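Local coordinates for pentacotripeptide-repeat region of PRORP domain-containing protein (Brachypodium distachyon, PDB 4ME2) that probably binds RNA sequence-specifically, as a chloroplast pentatricopeptide repeat protein associated with group II intron RNA, at residues Arg173-Leu178 with Tyr207-Lys212. Residues are numbered along the deposited sequence; the frame is centred on the assembly and turned at random.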
# COMPACT_ATOMS: atom_id res chain seq x y z
N ARG A 173 1.27 10.34 2.71
CA ARG A 173 0.31 9.65 3.57
C ARG A 173 0.67 8.18 3.73
O ARG A 173 0.62 7.65 4.84
CB ARG A 173 -1.11 9.76 3.03
CG ARG A 173 -1.78 11.10 3.29
CD ARG A 173 -3.29 11.03 3.12
NE ARG A 173 -3.95 10.28 4.19
CZ ARG A 173 -4.15 10.74 5.43
NH1 ARG A 173 -3.74 11.96 5.77
NH2 ARG A 173 -4.77 9.98 6.32
N LEU A 174 1.01 7.53 2.62
CA LEU A 174 1.44 6.13 2.66
C LEU A 174 2.73 5.97 3.48
O LEU A 174 2.84 5.07 4.31
CB LEU A 174 1.62 5.58 1.25
CG LEU A 174 2.23 4.18 1.14
CD1 LEU A 174 1.40 3.13 1.88
CD2 LEU A 174 2.40 3.78 -0.32
N VAL A 175 3.69 6.87 3.26
CA VAL A 175 4.96 6.79 3.96
C VAL A 175 4.77 7.03 5.47
O VAL A 175 5.35 6.33 6.30
CB VAL A 175 6.01 7.76 3.36
CG1 VAL A 175 7.21 7.89 4.29
CG2 VAL A 175 6.45 7.29 1.98
N ARG A 176 3.94 8.02 5.82
CA ARG A 176 3.56 8.27 7.21
C ARG A 176 2.95 7.03 7.85
O ARG A 176 3.28 6.66 8.98
CB ARG A 176 2.49 9.37 7.26
CG ARG A 176 2.92 10.73 7.77
CD ARG A 176 1.71 11.68 7.75
NE ARG A 176 0.89 11.59 8.96
CZ ARG A 176 -0.21 12.31 9.17
NH1 ARG A 176 -0.63 13.18 8.27
NH2 ARG A 176 -0.90 12.16 10.30
N ALA A 177 2.05 6.39 7.11
CA ALA A 177 1.35 5.22 7.64
C ALA A 177 2.34 4.08 7.87
O ALA A 177 2.29 3.41 8.90
CB ALA A 177 0.22 4.79 6.71
N LEU A 178 3.25 3.88 6.92
CA LEU A 178 4.22 2.80 7.05
C LEU A 178 5.14 3.00 8.25
O LEU A 178 5.39 2.07 9.01
CB LEU A 178 5.05 2.67 5.77
CG LEU A 178 4.30 2.12 4.55
CD1 LEU A 178 5.10 2.36 3.27
CD2 LEU A 178 3.99 0.64 4.73
N TYR A 207 10.85 14.63 4.23
CA TYR A 207 12.18 14.39 4.78
C TYR A 207 12.14 14.17 6.29
O TYR A 207 12.79 13.27 6.81
CB TYR A 207 13.13 15.54 4.45
CG TYR A 207 13.38 15.74 2.97
CD1 TYR A 207 13.77 14.68 2.17
CD2 TYR A 207 13.23 16.99 2.39
CE1 TYR A 207 14.00 14.85 0.81
CE2 TYR A 207 13.45 17.18 1.03
CZ TYR A 207 13.84 16.11 0.26
OH TYR A 207 14.06 16.28 -1.08
N ARG A 208 11.37 15.00 6.99
CA ARG A 208 11.30 14.91 8.43
C ARG A 208 10.64 13.60 8.86
O ARG A 208 11.08 12.96 9.81
CB ARG A 208 10.55 16.10 9.03
CG ARG A 208 11.20 17.45 8.74
CD ARG A 208 10.50 18.57 9.49
NE ARG A 208 10.32 18.23 10.90
CZ ARG A 208 9.90 19.07 11.84
NH1 ARG A 208 9.61 20.33 11.55
NH2 ARG A 208 9.78 18.63 13.09
N VAL A 209 9.58 13.21 8.15
CA VAL A 209 8.89 11.95 8.42
C VAL A 209 9.90 10.80 8.36
O VAL A 209 9.99 9.98 9.28
CB VAL A 209 7.75 11.68 7.41
CG1 VAL A 209 7.22 10.26 7.54
CG2 VAL A 209 6.62 12.68 7.61
N MET A 210 10.66 10.78 7.27
CA MET A 210 11.57 9.68 6.97
C MET A 210 12.81 9.68 7.86
O MET A 210 13.18 8.64 8.41
CB MET A 210 11.94 9.69 5.48
CG MET A 210 10.85 9.09 4.60
SD MET A 210 10.60 7.34 4.97
CE MET A 210 12.21 6.69 4.51
N ALA A 211 13.44 10.84 8.02
CA ALA A 211 14.66 10.93 8.83
C ALA A 211 14.43 10.47 10.27
O ALA A 211 15.20 9.68 10.81
CB ALA A 211 15.25 12.33 8.78
N LYS A 212 13.35 10.96 10.88
CA LYS A 212 13.02 10.61 12.26
C LYS A 212 12.49 9.17 12.34
O LYS A 212 12.75 8.46 13.31
CB LYS A 212 12.01 11.62 12.84
CG LYS A 212 12.43 13.08 12.68
CD LYS A 212 11.32 14.08 12.98
CE LYS A 212 11.28 14.49 14.44
NZ LYS A 212 10.55 15.78 14.63
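Val175 meets Met210 through one methyl: CG1 lies 3.5 Å from Met210 SD and 3.8 Å from Met210 CG, and the two side chains cross at about a right angle. The same methyl also touches Val209, with Val175 CG1 to Val209 CG1 at 4.0 Å, so it sits against two consecutive residues of the facing helix. Val209 CG1, anti to its own backbone nitrogen, faces helix 168-180 and also reaches Arg176 CA at 4.2 Å. The other branch, Val209 CG2, meets Arg176 CG at 4.2 Å. Arg176 therefore contributes backbone and the aliphatic root of its chain, while the contact does not use its guanidinium. Chi1 (-79°) puts Met210 CG beside its backbone nitrogen, and the bend at chi2 (-64°) then swings SD to Val175 CG1; the further bend at chi3 places only CE.

The backbones come closest at Arg176 and Val209, whose CA atoms are 6.6 Å apart, and the axes of the two short segments run nearly parallel, at 22°. Helix 184-197 lies between helices 168-180 and 204-216 in sequence and packs on both: Val175 touches Val190, and Met210 touches Tyr191. Val226 of helix 220-236 also touches Met210. This fits the helix-turn-helix stacking of a pentatricopeptide repeat protein. With methyl-sulfur and methyl-methyl contacts, no hydrogen bond across the segments and only 148 Å² buried, adhesion here is probably mostly dispersive, running from buried Val175 and Met210 out to exposed Arg176.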